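Local coordinates for periplasmic binding protein component of an ABC type zinc uptake transporter (Synechocystis sp., PDB 2OV3) that binds zinc in the periplasm and probably hands it to the membrane components of an ABC-type zinc uptake transporter, at residues M3-S8 with Y14-I19; E232-L237 with A249-N254. All coordinates share one frame; numbering follows the deposited sequence.

Interaction 1: M3-S8 with Y14-I19; sequences MDITVS and YFLEKI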
ATOM      1  N   MET A   3       6.817  -6.674 -23.117  1.00 32.70           N
ATOM      2  CA  MET A   3       5.403  -6.321 -23.040  1.00 31.71           C
ATOM      3  C   MET A   3       5.219  -5.048 -22.202  1.00 31.35           C
ATOM      4  O   MET A   3       5.766  -4.951 -21.102  1.00 31.80           O
ATOM      5  CB  MET A   3       4.664  -7.503 -22.408  1.00 32.10           C
ATOM      6  CG  MET A   3       3.179  -7.553 -22.622  1.00 33.36           C
ATOM      7  SD  MET A   3       2.540  -9.213 -22.229  1.00 33.36           S
ATOM      8  CE  MET A   3       2.378  -9.887 -23.880  1.00 34.97           C
ATOM      9  N   ASP A   4       4.463  -4.074 -22.713  1.00 29.06           N
ATOM     10  CA  ASP A   4       4.255  -2.820 -21.979  1.00 26.86           C
ATOM     11  C   ASP A   4       3.055  -2.856 -21.044  1.00 25.06           C
ATOM     12  O   ASP A   4       1.901  -2.803 -21.476  1.00 23.38           O
ATOM     13  CB  ASP A   4       4.097  -1.632 -22.938  1.00 28.42           C
ATOM     14  CG  ASP A   4       5.395  -1.262 -23.635  1.00 30.88           C
ATOM     15  OD1 ASP A   4       6.434  -1.142 -22.955  1.00 35.25           O
ATOM     16  OD2 ASP A   4       5.380  -1.081 -24.864  1.00 31.95           O
ATOM     17  N   ILE A   5       3.326  -2.937 -19.751  1.00 23.94           N
ATOM     18  CA  ILE A   5       2.252  -2.962 -18.775  1.00 22.07           C
ATOM     19  C   ILE A   5       2.336  -1.679 -17.967  1.00 20.14           C
ATOM     20  O   ILE A   5       3.419  -1.180 -17.688  1.00 20.89           O
ATOM     21  CB  ILE A   5       2.376  -4.189 -17.846  1.00 23.57           C
ATOM     22  CG1 ILE A   5       2.132  -5.474 -18.650  1.00 23.16           C
ATOM     23  CG2 ILE A   5       1.376  -4.087 -16.698  1.00 22.31           C
ATOM     24  CD1 ILE A   5       3.269  -5.855 -19.561  1.00 28.60           C
ATOM     25  N   THR A   6       1.198  -1.117 -17.611  1.00 18.63           N
ATOM     26  CA  THR A   6       1.232   0.096 -16.819  1.00 17.37           C
ATOM     27  C   THR A   6       0.627  -0.234 -15.448  1.00 17.02           C
ATOM     28  O   THR A   6      -0.237  -1.107 -15.345  1.00 16.86           O
ATOM     29  CB  THR A   6       0.444   1.238 -17.532  1.00 15.91           C
ATOM     30  OG1 THR A   6       1.093   1.566 -18.770  1.00 16.21           O
ATOM     31  CG2 THR A   6       0.393   2.482 -16.664  1.00 14.99           C
ATOM     32  N   VAL A   7       1.115   0.422 -14.393  1.00 16.01           N
ATOM     33  CA  VAL A   7       0.598   0.209 -13.035  1.00 15.59           C
ATOM     34  C   VAL A   7       0.291   1.549 -12.382  1.00 15.99           C
ATOM     35  O   VAL A   7       0.838   2.580 -12.783  1.00 16.73           O
ATOM     36  CB  VAL A   7       1.608  -0.527 -12.092  1.00 16.06           C
ATOM     37  CG1 VAL A   7       1.987  -1.884 -12.657  1.00 13.31           C
ATOM     38  CG2 VAL A   7       2.837   0.344 -11.850  1.00 14.40           C
ATOM     39  N   SER A   8      -0.563   1.529 -11.363  1.00 14.56           N
ATOM     40  CA  SER A   8      -0.938   2.761 -10.674  1.00 14.41           C
ATOM     41  C   SER A   8       0.127   3.321  -9.729  1.00 14.05           C
ATOM     42  O   SER A   8       0.305   4.529  -9.656  1.00 12.63           O
ATOM     43  CB  SER A   8      -2.235   2.566  -9.878  1.00 11.00           C
ATOM     44  OG  SER A   8      -3.305   2.180 -10.703  1.00 13.18           O
ATOM     45  N   TYR A  14       7.243  -3.102  -8.330  1.00 16.89           N
ATOM     46  CA  TYR A  14       8.071  -4.086  -7.641  1.00 15.71           C
ATOM     47  C   TYR A  14       7.549  -5.489  -7.975  1.00 14.58           C
ATOM     48  O   TYR A  14       8.310  -6.352  -8.407  1.00 12.26           O
ATOM     49  CB  TYR A  14       7.992  -3.859  -6.132  1.00 16.30           C
ATOM     50  CG  TYR A  14       8.925  -4.719  -5.313  1.00 15.19           C
ATOM     51  CD1 TYR A  14      10.258  -4.355  -5.134  1.00 13.46           C
ATOM     52  CD2 TYR A  14       8.461  -5.880  -4.680  1.00 17.45           C
ATOM     53  CE1 TYR A  14      11.110  -5.114  -4.341  1.00 13.25           C
ATOM     54  CE2 TYR A  14       9.307  -6.654  -3.885  1.00 17.17           C
ATOM     55  CZ  TYR A  14      10.632  -6.256  -3.719  1.00 16.41           C
ATOM     56  OH  TYR A  14      11.458  -6.986  -2.906  1.00 17.42           O
ATOM     57  N   PHE A  15       6.240  -5.686  -7.797  1.00 14.00           N
ATOM     58  CA  PHE A  15       5.585  -6.977  -8.053  1.00 15.67           C
ATOM     59  C   PHE A  15       5.676  -7.415  -9.533  1.00 16.41           C
ATOM     60  O   PHE A  15       5.880  -8.593  -9.827  1.00 15.65           O
ATOM     61  CB  PHE A  15       4.099  -6.915  -7.644  1.00 15.45           C
ATOM     62  CG  PHE A  15       3.842  -6.267  -6.305  1.00 15.44           C
ATOM     63  CD1 PHE A  15       2.595  -5.705  -6.035  1.00 16.86           C
ATOM     64  CD2 PHE A  15       4.828  -6.212  -5.319  1.00 16.49           C
ATOM     65  CE1 PHE A  15       2.321  -5.089  -4.804  1.00 17.43           C
ATOM     66  CE2 PHE A  15       4.577  -5.599  -4.075  1.00 16.34           C
ATOM     67  CZ  PHE A  15       3.319  -5.035  -3.818  1.00 17.44           C
ATOM     68  N   LEU A  16       5.515  -6.468 -10.456  1.00 17.76           N
ATOM     69  CA  LEU A  16       5.585  -6.780 -11.877  1.00 18.14           C
ATOM     70  C   LEU A  16       7.003  -7.149 -12.276  1.00 19.03           C
ATOM     71  O   LEU A  16       7.217  -8.019 -13.121  1.00 19.56           O
ATOM     72  CB  LEU A  16       5.109  -5.603 -12.726  1.00 18.43           C
ATOM     73  CG  LEU A  16       3.682  -5.705 -13.286  1.00 19.31           C
ATOM     74  CD1 LEU A  16       3.573  -6.883 -14.257  1.00 16.38           C
ATOM     75  CD2 LEU A  16       2.704  -5.879 -12.120  1.00 19.66           C
ATOM     76  N   GLU A  17       7.979  -6.490 -11.669  1.00 19.09           N
ATOM     77  CA  GLU A  17       9.364  -6.793 -11.982  1.00 19.91           C
ATOM     78  C   GLU A  17       9.697  -8.195 -11.477  1.00 18.28           C
ATOM     79  O   GLU A  17      10.308  -8.993 -12.191  1.00 19.07           O
ATOM     80  CB  GLU A  17      10.292  -5.755 -11.354  1.00 21.37           C
ATOM     81  CG  GLU A  17      11.274  -5.128 -12.334  1.00 30.18           C
ATOM     82  CD  GLU A  17      10.603  -4.247 -13.381  1.00 30.72           C
ATOM     83  OE1 GLU A  17       9.807  -3.375 -13.004  1.00 34.66           O
ATOM     84  OE2 GLU A  17      10.891  -4.418 -14.577  1.00 33.93           O
ATOM     85  N   LYS A  18       9.295  -8.492 -10.246  1.00 16.66           N
ATOM     86  CA  LYS A  18       9.528  -9.809  -9.656  1.00 16.55           C
ATOM     87  C   LYS A  18       8.897 -10.914 -10.495  1.00 18.16           C
ATOM     88  O   LYS A  18       9.472 -11.985 -10.636  1.00 17.05           O
ATOM     89  CB  LYS A  18       8.941  -9.867  -8.242  1.00 17.73           C
ATOM     90  CG  LYS A  18       9.762  -9.144  -7.184  1.00 16.64           C
ATOM     91  CD  LYS A  18      11.055  -9.898  -6.875  1.00 14.85           C
ATOM     92  CE  LYS A  18      11.855  -9.162  -5.823  1.00 16.12           C
ATOM     93  NZ  LYS A  18      13.078  -9.874  -5.400  1.00 16.55           N
ATOM     94  N   ILE A  19       7.720 -10.633 -11.050  1.00 18.99           N
ATOM     95  CA  ILE A  19       6.973 -11.589 -11.854  1.00 18.47           C
ATOM     96  C   ILE A  19       7.320 -11.619 -13.338  1.00 19.29           C
ATOM     97  O   ILE A  19       7.418 -12.687 -13.939  1.00 20.37           O
ATOM     98  CB  ILE A  19       5.460 -11.321 -11.740  1.00 18.89           C
ATOM     99  CG1 ILE A  19       5.028 -11.430 -10.269  1.00 20.52           C
ATOM    100  CG2 ILE A  19       4.678 -12.302 -12.610  1.00 18.55           C
ATOM    101  CD1 ILE A  19       3.611 -10.986 -10.014  1.00 14.84           C
TER
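Leu-16 and Val-7 meet because of how each side chain is turned at its first bond. Val-7 has CG1 anti to its own carbonyl carbon (chi1 -59°), which carries this methyl out toward the helix, while CG2 sits between the backbone N and the carbonyl carbon. Leu-16 is turned to a chi1 of -101°, well off the staggered value near -60°, and chi2 of -64° then spreads its two methyls so that each finds a different residue of the strand. CD2 comes up against Val-7 CG1 at 4.1 Å, the two side chains running alongside each other in opposite senses. CD1 lies further back along the strand and approaches the branch methyl of Ile-5, with CG2 of Ile-5 4.3 Å from CD1 of Leu-16. One leucine fork is thus shared between two beta-branched side chains that project from the same face of the strand, two residues apart, while Thr-6 between them points to the other face. All three of Ile-5, Val-7 and Leu-16 are buried, and between these two segments they meet through methyl groups alone, at ordinary van der Waals spacing. This is the opening half of a beta-alpha-beta unit: strand 3-7, helix 10-20, then strand 24-28, which pairs in parallel beside the first. The helix lies over one face of the four-stranded parallel sheet in its lobe of the protein, with the CA atoms of Ile-5 and Leu-16 8.6 Å apart. Leu-16 also touches Val-26 and Val-56 on the two strands that flank strand 3-7, so it sits over the middle of three strands. From the helical side, Ile-116 and Leu-120 of helix 106-123 pack against the same leucine.

Interaction 2: E232-L237 with A249-N254; sequences ELLDPL and AQKIAN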
ATOM      1  N   GLU A 232       8.030  10.195  13.107  1.00 27.21           N
ATOM      2  CA  GLU A 232       8.745   9.398  12.118  1.00 25.02           C
ATOM      3  C   GLU A 232       7.874   9.236  10.887  1.00 24.22           C
ATOM      4  O   GLU A 232       6.648   9.316  10.967  1.00 24.40           O
ATOM      5  CB  GLU A 232       9.095   8.028  12.682  1.00 23.98           C
ATOM      6  CG  GLU A 232      10.333   8.013  13.549  1.00 25.22           C
ATOM      7  CD  GLU A 232      10.589   6.650  14.148  1.00 26.15           C
ATOM      8  OE1 GLU A 232      11.667   6.447  14.744  1.00 26.71           O
ATOM      9  OE2 GLU A 232       9.708   5.775  14.028  1.00 29.95           O
ATOM     10  N   LEU A 233       8.508   9.004   9.747  1.00 23.69           N
ATOM     11  CA  LEU A 233       7.765   8.845   8.509  1.00 24.09           C
ATOM     12  C   LEU A 233       7.811   7.437   7.957  1.00 23.81           C
ATOM     13  O   LEU A 233       8.846   6.778   7.996  1.00 25.61           O
ATOM     14  CB  LEU A 233       8.300   9.800   7.446  1.00 24.73           C
ATOM     15  CG  LEU A 233       8.030  11.267   7.714  1.00 25.96           C
ATOM     16  CD1 LEU A 233       8.925  12.119   6.849  1.00 27.70           C
ATOM     17  CD2 LEU A 233       6.561  11.566   7.443  1.00 29.03           C
ATOM     18  N   LEU A 234       6.668   6.987   7.451  1.00 22.88           N
ATOM     19  CA  LEU A 234       6.545   5.679   6.833  1.00 20.79           C
ATOM     20  C   LEU A 234       6.198   5.986   5.380  1.00 20.83           C
ATOM     21  O   LEU A 234       5.425   6.911   5.109  1.00 20.54           O
ATOM     22  CB  LEU A 234       5.422   4.875   7.485  1.00 20.34           C
ATOM     23  CG  LEU A 234       5.533   4.740   8.998  1.00 18.72           C
ATOM     24  CD1 LEU A 234       4.469   3.782   9.517  1.00 19.90           C
ATOM     25  CD2 LEU A 234       6.921   4.252   9.354  1.00 17.40           C
ATOM     26  N   ASP A 235       6.784   5.227   4.456  1.00 19.47           N
ATOM     27  CA  ASP A 235       6.551   5.418   3.027  1.00 18.90           C
ATOM     28  C   ASP A 235       5.828   4.246   2.348  1.00 18.70           C
ATOM     29  O   ASP A 235       6.461   3.373   1.749  1.00 17.38           O
ATOM     30  CB  ASP A 235       7.872   5.671   2.314  1.00 17.10           C
ATOM     31  CG  ASP A 235       7.675   5.947   0.831  1.00 16.72           C
ATOM     32  OD1 ASP A 235       6.618   6.471   0.482  1.00 16.29           O
ATOM     33  OD2 ASP A 235       8.563   5.647   0.025  1.00 17.56           O
ATOM     34  N   PRO A 236       4.486   4.243   2.390  1.00 18.59           N
ATOM     35  CA  PRO A 236       3.648   3.196   1.800  1.00 19.71           C
ATOM     36  C   PRO A 236       3.743   3.039   0.275  1.00 20.01           C
ATOM     37  O   PRO A 236       3.158   2.119  -0.290  1.00 19.66           O
ATOM     38  CB  PRO A 236       2.252   3.594   2.256  1.00 20.22           C
ATOM     39  CG  PRO A 236       2.316   5.077   2.186  1.00 19.13           C
ATOM     40  CD  PRO A 236       3.658   5.381   2.820  1.00 18.47           C
ATOM     41  N   LEU A 237       4.465   3.934  -0.388  1.00 18.90           N
ATOM     42  CA  LEU A 237       4.613   3.845  -1.829  1.00 17.53           C
ATOM     43  C   LEU A 237       6.067   3.583  -2.230  1.00 17.17           C
ATOM     44  O   LEU A 237       6.416   3.616  -3.412  1.00 16.44           O
ATOM     45  CB  LEU A 237       4.088   5.124  -2.506  1.00 18.29           C
ATOM     46  CG  LEU A 237       2.559   5.303  -2.486  1.00 17.88           C
ATOM     47  CD1 LEU A 237       2.156   6.470  -3.369  1.00 17.33           C
ATOM     48  CD2 LEU A 237       1.887   4.024  -2.959  1.00 18.54           C
ATOM     49  N   ALA A 249       8.206  -2.100  10.097  1.00 21.28           N
ATOM     50  CA  ALA A 249       8.023  -2.982  11.230  1.00 21.25           C
ATOM     51  C   ALA A 249       9.033  -2.621  12.309  1.00 21.96           C
ATOM     52  O   ALA A 249       8.693  -2.531  13.490  1.00 21.17           O
ATOM     53  CB  ALA A 249       8.214  -4.432  10.806  1.00 19.65           C
ATOM     54  N   GLN A 250      10.276  -2.392  11.901  1.00 22.88           N
ATOM     55  CA  GLN A 250      11.335  -2.061  12.851  1.00 23.32           C
ATOM     56  C   GLN A 250      11.079  -0.766  13.608  1.00 23.28           C
ATOM     57  O   GLN A 250      11.396  -0.663  14.801  1.00 23.45           O
ATOM     58  CB  GLN A 250      12.696  -1.983  12.142  1.00 25.85           C
ATOM     59  CG  GLN A 250      13.864  -1.967  13.116  1.00 28.96           C
ATOM     60  CD  GLN A 250      13.720  -3.047  14.186  1.00 31.42           C
ATOM     61  OE1 GLN A 250      13.573  -4.239  13.880  1.00 32.37           O
ATOM     62  NE2 GLN A 250      13.745  -2.630  15.449  1.00 32.07           N
ATOM     63  N   LYS A 251      10.526   0.229  12.917  1.00 21.95           N
ATOM     64  CA  LYS A 251      10.218   1.504  13.566  1.00 19.13           C
ATOM     65  C   LYS A 251       9.087   1.239  14.565  1.00 18.19           C
ATOM     66  O   LYS A 251       9.168   1.654  15.719  1.00 17.94           O
ATOM     67  CB  LYS A 251       9.794   2.548  12.526  1.00 17.35           C
ATOM     68  CG  LYS A 251      10.875   2.898  11.534  1.00 18.07           C
ATOM     69  CD  LYS A 251      10.600   4.226  10.836  1.00 18.05           C
ATOM     70  CE  LYS A 251      11.809   4.663  10.005  1.00 18.19           C
ATOM     71  NZ  LYS A 251      11.558   5.936   9.254  1.00 19.14           N
ATOM     72  N   ILE A 252       8.044   0.540  14.111  1.00 16.92           N
ATOM     73  CA  ILE A 252       6.928   0.204  14.980  1.00 17.51           C
ATOM     74  C   ILE A 252       7.537  -0.422  16.237  1.00 18.55           C
ATOM     75  O   ILE A 252       7.348   0.077  17.340  1.00 20.17           O
ATOM     76  CB  ILE A 252       5.957  -0.841  14.347  1.00 19.08           C
ATOM     77  CG1 ILE A 252       5.257  -0.268  13.102  1.00 17.27           C
ATOM     78  CG2 ILE A 252       4.937  -1.303  15.391  1.00 16.88           C
ATOM     79  CD1 ILE A 252       4.520   1.038  13.332  1.00 20.54           C
ATOM     80  N   ALA A 253       8.298  -1.496  16.052  1.00 18.29           N
ATOM     81  CA  ALA A 253       8.926  -2.203  17.162  1.00 19.94           C
ATOM     82  C   ALA A 253       9.738  -1.319  18.096  1.00 19.78           C
ATOM     83  O   ALA A 253       9.671  -1.481  19.312  1.00 20.33           O
ATOM     84  CB  ALA A 253       9.795  -3.342  16.635  1.00 17.43           C
ATOM     85  N   ASN A 254      10.507  -0.389  17.547  1.00 19.12           N
ATOM     86  CA  ASN A 254      11.296   0.484  18.407  1.00 20.09           C
ATOM     87  C   ASN A 254      10.390   1.337  19.274  1.00 20.40           C
ATOM     88  O   ASN A 254      10.716   1.657  20.416  1.00 19.68           O
ATOM     89  CB  ASN A 254      12.202   1.401  17.582  1.00 19.59           C
ATOM     90  CG  ASN A 254      13.299   0.645  16.881  1.00 21.90           C
ATOM     91  OD1 ASN A 254      13.744  -0.402  17.356  1.00 25.28           O
ATOM     92  ND2 ASN A 254      13.752   1.167  15.752  1.00 20.66           N
TER
HETATM   93  O   HOH W   1      13.257   3.582  15.321  1.00 15.93           O
HETATM   94  O   HOH W   2      10.418   3.871  16.106  1.00 21.73           O
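Lys-251 is the residue of helix 241-256 that reaches over to the strand and makes nearly the whole contact. Its CG is anti to the carbonyl carbon (chi1 -63°) and the chain beyond runs extended, which takes the ammonium group as far as the backbone of Leu-233. There NZ donates to Leu-233 O at 3.1 Å, lying in the carbonyl plane with a C=O...N angle of 153°. On the way its methylenes are flanked by two side chains: Glu-232 OE2 comes to 3.6 Å from Lys-251 CB, and Leu-234 CD2 packs 4.0 Å from Lys-251 CD. The carboxylate therefore lies beside the aliphatic shaft; OE2 stays 5.1 Å from NZ, a distance at which the opposite charges may still attract. Strand 230-234 is one edge strand of its parallel sheet, bonded to strand 208-212 through Glu-232 and Leu-234, so Leu-233 O points out at the sheet edge, and Lys-251 reaches it from the helix packed over the face. Helix segment 249-254 runs at 147° to strand 232-234. With Lys-251 replaced by an alanine, Leu-233 O would probably lose its partner from the helix, and a gap would probably open between Glu-232 and Leu-234. The backbone O of Lys-251 takes part too: a water donates to it and to Glu-232 OE2, bridging helix and strand. Ile-252 adds only a loose apolar approach toward Leu-234. One turn on from Gln-250, Asn-254 accepts at OD1 from Gln-250 NE2 (2.9 Å), the donor standing above its carbonyl plane.

Interactions 1 and 2 sit in different lobes, each pairing a strand of a four-stranded parallel sheet with a helix that follows it in the chain; their centres are 25 Å apart and they do not touch. Interaction 1 is on an inner strand, wholly buried, and purely apolar. Interaction 2 is on an edge strand, partly open, and mixes a lysine-to-carbonyl bond and bridging water with aliphatic contacts; it covers about twice the area, 206 against 105 Å². The two helices also meet directly: Phe-15 of helix 10-20 packs edge-to-face with Trp-241 of helix 241-256. Interaction 2 lies nearer the zinc, with Leu-234 about 11 Å from the ion, side chain to metal.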